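Local coordinates for protein lactococcus lactis MG1363 DpsA (PDB 1ZS3) that probably binds DNA through an N-terminal helix and protects the bacterial chromosome under oxidative stress, as a dodecameric member of the Dps family, at residues 34-39 and 91-96; 39-44 and 98-103. All blocks are in the same frame, centred on the assembly; numbering follows the deposited sequence.

Contact 1 of 2, residues 34-39 and 91-96; sequences VLSNLF and EEFLKY
Two phenylalanine rings carry the apolar half of the contact between residues 34-39 of the long helix 27-51 and residues 91-96 of the short helix 90-96. The short helix lies in the long connection between the second and third helices of the four-helix bundle characteristic of ferritin-like Dps proteins, and packs here on helix 27-51 beside a second subunit. The ring planes are nearly parallel (9°) but strongly offset, with 4.9 Å between the Phe39 and Phe93 centroids. What sits over the middle of the Phe93 face is instead CB of Phe39, 4.1 Å from the ring centroid, a CH-pi contact. In return, CE2 of Phe93 lies over the rim of the Phe39 ring, 3.9 Å from CG of Phe39. Phe72 of helix 55-81 meets Phe39 edge-to-face, and Ile43 of the second subunit packs on both rings.

The polar element is Ser36, whose OG, placed beside the backbone N (chi1 -79°), is directed into the short helix: it is 3.4 Å from CA of Phe93, touches the edge of that ring in its plane at CD1, and lies 3.6 Å from CB of Tyr96. None of these is a hydrogen bond; OG is hydrogen-bonded to Gly32 O, one turn earlier.

The polar ends of the short helix find partners away from helix 27-51: Lys95 NZ donates to Tyr96 OH (2.9 Å), and Glu92 OE1 forms a salt bridge with Lys107 of the second subunit. Just outside the segments, Tyr96 O and His33 ND1 share a hydrogen bond. Between the segments themselves packing alone makes the contact, and the small, internally satisfied serine is consistent with the 4.7 Å approach of Ser36 CA to Phe93 CA where the helices cross at -111°.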
loop_
_atom_site.group_PDB
_atom_site.type_symbol
_atom_site.label_atom_id
_atom_site.label_comp_id
_atom_site.label_asym_id
_atom_site.label_seq_id
_atom_site.Cartn_x
_atom_site.Cartn_y
_atom_site.Cartn_z
ATOM N N VAL A 34 -9.216 35.661 9.497
ATOM C CA VAL A 34 -9.227 34.258 9.834
ATOM C C VAL A 34 -7.928 33.705 9.351
ATOM O O VAL A 34 -7.217 33.088 10.130
ATOM C CB VAL A 34 -10.379 33.515 9.180
ATOM C CG1 VAL A 34 -10.176 32.041 9.323
ATOM C CG2 VAL A 34 -11.668 33.949 9.822
ATOM N N LEU A 35 -7.593 34.028 8.100
ATOM C CA LEU A 35 -6.364 33.559 7.478
ATOM C C LEU A 35 -5.113 34.063 8.129
ATOM O O LEU A 35 -4.059 33.405 8.067
ATOM C CB LEU A 35 -6.286 34.036 6.029
ATOM C CG LEU A 35 -7.287 33.405 5.086
ATOM C CD1 LEU A 35 -7.237 34.154 3.787
ATOM C CD2 LEU A 35 -6.926 31.928 4.881
ATOM N N SER A 36 -5.205 35.253 8.710
ATOM C CA SER A 36 -3.999 35.862 9.287
ATOM C C SER A 36 -3.802 35.177 10.620
ATOM O O SER A 36 -2.670 34.813 10.961
ATOM C CB SER A 36 -4.052 37.386 9.409
ATOM O OG SER A 36 -3.790 38.028 8.162
ATOM N N ASN A 37 -4.903 35.023 11.354
ATOM C CA ASN A 37 -4.911 34.225 12.563
ATOM C C ASN A 37 -4.332 32.823 12.337
ATOM O O ASN A 37 -3.563 32.334 13.158
ATOM C CB ASN A 37 -6.325 34.140 13.166
ATOM C CG ASN A 37 -6.756 35.449 13.848
ATOM O OD1 ASN A 37 -5.976 36.388 13.939
ATOM N ND2 ASN A 37 -8.015 35.517 14.290
ATOM N N LEU A 38 -4.681 32.177 11.224
ATOM C CA LEU A 38 -4.203 30.843 10.908
ATOM C C LEU A 38 -2.692 30.832 10.902
ATOM O O LEU A 38 -2.089 29.950 11.491
ATOM C CB LEU A 38 -4.737 30.348 9.571
ATOM C CG LEU A 38 -6.195 29.909 9.611
ATOM C CD1 LEU A 38 -6.612 29.631 8.203
ATOM C CD2 LEU A 38 -6.406 28.699 10.534
ATOM N N PHE A 39 -2.090 31.804 10.226
ATOM C CA PHE A 39 -0.653 31.793 10.043
ATOM C C PHE A 39 0.095 32.170 11.281
ATOM O O PHE A 39 1.205 31.665 11.494
ATOM C CB PHE A 39 -0.226 32.662 8.880
ATOM C CG PHE A 39 0.827 32.030 8.067
ATOM C CD1 PHE A 39 0.530 31.402 6.880
ATOM C CD2 PHE A 39 2.106 31.983 8.535
ATOM C CE1 PHE A 39 1.509 30.801 6.148
ATOM C CE2 PHE A 39 3.101 31.364 7.810
ATOM C CZ PHE A 39 2.800 30.779 6.611
ATOM N N GLU A 91 3.804 41.301 7.052
ATOM C CA GLU A 91 3.154 42.595 7.158
ATOM C C GLU A 91 1.639 42.553 7.280
ATOM O O GLU A 91 1.071 42.986 8.279
ATOM C CB GLU A 91 3.518 43.417 5.934
ATOM C CG GLU A 91 4.869 44.137 5.998
ATOM C CD GLU A 91 4.802 45.476 5.258
ATOM O OE1 GLU A 91 4.584 45.447 4.002
ATOM O OE2 GLU A 91 4.921 46.539 5.941
ATOM N N GLU A 92 0.969 42.032 6.257
ATOM C CA GLU A 92 -0.492 41.928 6.298
ATOM C C GLU A 92 -0.970 40.951 7.380
ATOM O O GLU A 92 -2.055 41.144 7.916
ATOM C CB GLU A 92 -1.129 41.566 4.958
ATOM C CG GLU A 92 -0.249 41.654 3.727
ATOM C CD GLU A 92 -1.041 41.776 2.447
ATOM O OE1 GLU A 92 -0.543 41.255 1.429
ATOM O OE2 GLU A 92 -2.166 42.338 2.464
ATOM N N PHE A 93 -0.171 39.928 7.719
ATOM C CA PHE A 93 -0.573 39.022 8.768
ATOM C C PHE A 93 -0.649 39.784 10.078
ATOM O O PHE A 93 -1.627 39.661 10.805
ATOM C CB PHE A 93 0.338 37.783 8.878
ATOM C CG PHE A 93 0.312 36.854 7.668
ATOM C CD1 PHE A 93 -0.855 36.606 6.965
ATOM C CD2 PHE A 93 1.471 36.209 7.258
ATOM C CE1 PHE A 93 -0.865 35.774 5.883
ATOM C CE2 PHE A 93 1.464 35.351 6.169
ATOM C CZ PHE A 93 0.294 35.149 5.481
ATOM N N LEU A 94 0.355 40.608 10.375
ATOM C CA LEU A 94 0.373 41.374 11.617
ATOM C C LEU A 94 -0.707 42.444 11.663
ATOM O O LEU A 94 -1.320 42.614 12.721
ATOM C CB LEU A 94 1.754 41.938 11.844
ATOM C CG LEU A 94 2.748 40.796 12.181
ATOM C CD1 LEU A 94 4.228 41.235 11.991
ATOM C CD2 LEU A 94 2.469 40.316 13.611
ATOM N N LYS A 95 -1.014 43.056 10.536
ATOM C CA LYS A 95 -2.093 44.038 10.520
ATOM C C LYS A 95 -3.469 43.425 10.877
ATOM O O LYS A 95 -4.235 43.998 11.657
ATOM C CB LYS A 95 -2.125 44.718 9.143
ATOM C CG LYS A 95 -3.150 45.853 8.972
ATOM C CD LYS A 95 -3.003 46.529 7.577
ATOM C CE LYS A 95 -4.067 47.630 7.324
ATOM N NZ LYS A 95 -5.045 47.205 6.277
ATOM N N TYR A 96 -3.769 42.256 10.318
ATOM C CA TYR A 96 -5.137 41.709 10.335
ATOM C C TYR A 96 -5.372 40.676 11.411
ATOM O O TYR A 96 -6.519 40.400 11.737
ATOM C CB TYR A 96 -5.508 41.104 8.972
ATOM C CG TYR A 96 -5.575 42.112 7.837
ATOM C CD1 TYR A 96 -4.578 42.148 6.862
ATOM C CD2 TYR A 96 -6.627 43.046 7.747
ATOM C CE1 TYR A 96 -4.602 43.063 5.827
ATOM C CE2 TYR A 96 -6.662 43.972 6.700
ATOM C CZ TYR A 96 -5.637 43.965 5.747
ATOM O OH TYR A 96 -5.605 44.847 4.701
#

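Contact 2 of 2, residues 39-44 and 98-103; sequences FIENIR and KFITED
Ile40 and Ile100 form the apolar, closely packed part of this contact between residues 39-44 of helix 27-51 and the irregular segment 98-103. Both are buried and each starts out toward the partner segment; the two side chains pass alongside each other, antiparallel, with the CG2 branches in contact, Ile40 CG2 3.3 Å from Ile100 CG2. Glu41, bent at chi2 (81°), crosses Ile100 at about a right angle and brings OE2 to 3.8 Å from CG1 of Ile100; that oxygen accepts a hydrogen bond from Gln125 NE2.

The Glu102 part is polar but still well covered, though no hydrogen bond spans the segments. The extended Glu102 chain carries OE2 across Ile40, 3.7 Å from its CG1, and OE1 to 4.0 Å from CG2 of Ile43. The aliphatic stems of Arg44 and Glu102 lie antiparallel, CG of Arg44 4.1 Å from CG of Glu102, without pairing as charges: Arg44 NH2 bonds to Ser117 OG, while Glu102 OE1 accepts from Thr90 N of the second subunit. Thr101 is the loose, solvent side, its side chain turned from the helix while its carbonyl O lies 3.8 Å from CD of Arg44.

In the Dps four-helix bundle, this loop from helix 90-96 to helix 111-138 thus lies along helix 27-51, with Ile100 also touching Asp121 and Arg44 making a cation-pi contact with Phe118, both on helix 111-138.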
loop_
_atom_site.group_PDB
_atom_site.type_symbol
_atom_site.label_atom_id
_atom_site.label_comp_id
_atom_site.label_asym_id
_atom_site.label_seq_id
_atom_site.Cartn_x
_atom_site.Cartn_y
_atom_site.Cartn_z
ATOM N N PHE A 39 -2.090 31.804 10.226
ATOM C CA PHE A 39 -0.653 31.793 10.043
ATOM C C PHE A 39 0.095 32.170 11.281
ATOM O O PHE A 39 1.205 31.665 11.494
ATOM C CB PHE A 39 -0.226 32.662 8.880
ATOM C CG PHE A 39 0.827 32.030 8.067
ATOM C CD1 PHE A 39 0.530 31.402 6.880
ATOM C CD2 PHE A 39 2.106 31.983 8.535
ATOM C CE1 PHE A 39 1.509 30.801 6.148
ATOM C CE2 PHE A 39 3.101 31.364 7.810
ATOM C CZ PHE A 39 2.800 30.779 6.611
ATOM N N ILE A 40 -0.478 33.019 12.134
ATOM C CA ILE A 40 0.266 33.426 13.311
ATOM C C ILE A 40 0.169 32.307 14.317
ATOM O O ILE A 40 1.152 32.026 14.969
ATOM C CB ILE A 40 -0.206 34.857 13.839
ATOM C CG1 ILE A 40 0.855 35.895 13.513
ATOM C CG2 ILE A 40 -0.429 34.878 15.319
ATOM C CD1 ILE A 40 1.130 36.022 12.051
ATOM N N GLU A 41 -0.993 31.672 14.445
ATOM C CA GLU A 41 -1.103 30.420 15.199
ATOM C C GLU A 41 -0.094 29.393 14.704
ATOM O O GLU A 41 0.565 28.800 15.503
ATOM C CB GLU A 41 -2.490 29.826 15.080
ATOM C CG GLU A 41 -2.817 28.975 16.273
ATOM C CD GLU A 41 -3.273 29.770 17.465
ATOM O OE1 GLU A 41 -2.529 29.797 18.469
ATOM O OE2 GLU A 41 -4.372 30.360 17.384
ATOM N N ASN A 42 0.038 29.193 13.409
ATOM C CA ASN A 42 1.048 28.309 12.863
ATOM C C ASN A 42 2.417 28.496 13.502
ATOM O O ASN A 42 3.105 27.528 13.851
ATOM C CB ASN A 42 1.133 28.470 11.335
ATOM C CG ASN A 42 2.205 27.618 10.716
ATOM O OD1 ASN A 42 2.981 28.087 9.900
ATOM N ND2 ASN A 42 2.231 26.356 11.088
ATOM N N ILE A 43 2.819 29.744 13.641
ATOM C CA ILE A 43 4.141 30.081 14.180
ATOM C C ILE A 43 4.158 29.788 15.672
ATOM O O ILE A 43 5.112 29.257 16.222
ATOM C CB ILE A 43 4.492 31.566 13.904
ATOM C CG1 ILE A 43 4.153 31.923 12.446
ATOM C CG2 ILE A 43 5.936 31.846 14.308
ATOM C CD1 ILE A 43 5.308 32.404 11.603
ATOM N N ARG A 44 3.072 30.109 16.325
ATOM C CA ARG A 44 2.932 29.882 17.746
ATOM C C ARG A 44 2.972 28.413 18.084
ATOM O O ARG A 44 3.510 28.038 19.122
ATOM C CB ARG A 44 1.611 30.513 18.234
ATOM C CG ARG A 44 1.720 31.965 18.723
ATOM C CD ARG A 44 1.859 32.062 20.227
ATOM N NE ARG A 44 0.585 31.739 20.883
ATOM C CZ ARG A 44 0.456 31.079 22.035
ATOM N NH1 ARG A 44 1.508 30.629 22.730
ATOM N NH2 ARG A 44 -0.770 30.867 22.482
ATOM N N LYS A 98 -6.061 39.258 14.949
ATOM C CA LYS A 98 -6.550 39.806 16.210
ATOM C C LYS A 98 -6.547 38.733 17.307
ATOM O O LYS A 98 -6.658 37.555 17.042
ATOM C CB LYS A 98 -7.944 40.449 16.032
ATOM C CG LYS A 98 -8.156 41.222 14.695
ATOM C CD LYS A 98 -8.174 42.769 14.854
ATOM C CE LYS A 98 -6.860 43.416 14.377
ATOM N NZ LYS A 98 -7.030 44.812 13.828
ATOM N N PHE A 99 -6.416 39.190 18.557
ATOM C CA PHE A 99 -6.608 38.417 19.777
ATOM C C PHE A 99 -5.527 37.347 20.074
ATOM O O PHE A 99 -5.536 36.745 21.141
ATOM C CB PHE A 99 -8.017 37.782 19.841
ATOM C CG PHE A 99 -9.157 38.771 20.067
ATOM C CD1 PHE A 99 -9.361 39.857 19.222
ATOM C CD2 PHE A 99 -10.032 38.612 21.145
ATOM C CE1 PHE A 99 -10.402 40.757 19.433
ATOM C CE2 PHE A 99 -11.098 39.521 21.370
ATOM C CZ PHE A 99 -11.275 40.588 20.511
ATOM N N ILE A 100 -4.653 37.074 19.119
ATOM C CA ILE A 100 -3.611 36.056 19.248
ATOM C C ILE A 100 -2.300 36.794 19.270
ATOM O O ILE A 100 -2.024 37.659 18.449
ATOM C CB ILE A 100 -3.596 35.053 18.067
ATOM C CG1 ILE A 100 -4.748 34.067 18.192
ATOM C CG2 ILE A 100 -2.242 34.319 17.961
ATOM C CD1 ILE A 100 -5.610 34.028 16.953
ATOM N N THR A 101 -1.468 36.416 20.222
ATOM C CA THR A 101 -0.310 37.225 20.554
ATOM C C THR A 101 0.924 36.337 20.809
ATOM O O THR A 101 0.875 35.440 21.617
ATOM C CB THR A 101 -0.647 38.114 21.784
ATOM O OG1 THR A 101 0.160 37.765 22.886
ATOM C CG2 THR A 101 -2.131 37.907 22.330
ATOM N N GLU A 102 1.991 36.599 20.081
ATOM C CA GLU A 102 3.241 35.854 20.215
ATOM C C GLU A 102 3.947 36.244 21.512
ATOM O O GLU A 102 3.401 36.996 22.284
ATOM C CB GLU A 102 4.106 36.034 18.998
ATOM C CG GLU A 102 3.407 35.531 17.764
ATOM C CD GLU A 102 4.230 35.780 16.550
ATOM O OE1 GLU A 102 5.309 35.134 16.429
ATOM O OE2 GLU A 102 3.779 36.617 15.723
ATOM N N ASP A 103 5.118 35.678 21.801
ATOM C CA ASP A 103 5.804 35.859 23.094
ATOM C C ASP A 103 7.085 35.045 23.086
ATOM O O ASP A 103 7.003 33.840 23.135
ATOM C CB ASP A 103 4.899 35.401 24.260
ATOM C CG ASP A 103 5.248 36.063 25.617
ATOM O OD1 ASP A 103 4.285 36.519 26.305
ATOM O OD2 ASP A 103 6.423 36.151 26.069
#

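Both contacts hold helix 27-51 against the connection between helices 55-81 and 111-138: contact 1 through its short helix, contact 2 through the loop that follows. Both are largely buried, though contact 2 reaches the surface at Thr101. Offset aromatic rings and a CH-pi contact dominate contact 1, whereas branched aliphatic chains and the stems of charged residues make up contact 2. Phe39 belongs to both ranges but makes its contact only in contact 1. The two meet where Ile40 CD1 packs on Phe93 CB and where Asn37, in a probable hydrogen bond, holds Lys98 N through OD1. Each also touches the second subunit, with Glu92 of contact 1 and Glu102 of contact 2 both finding polar partners there.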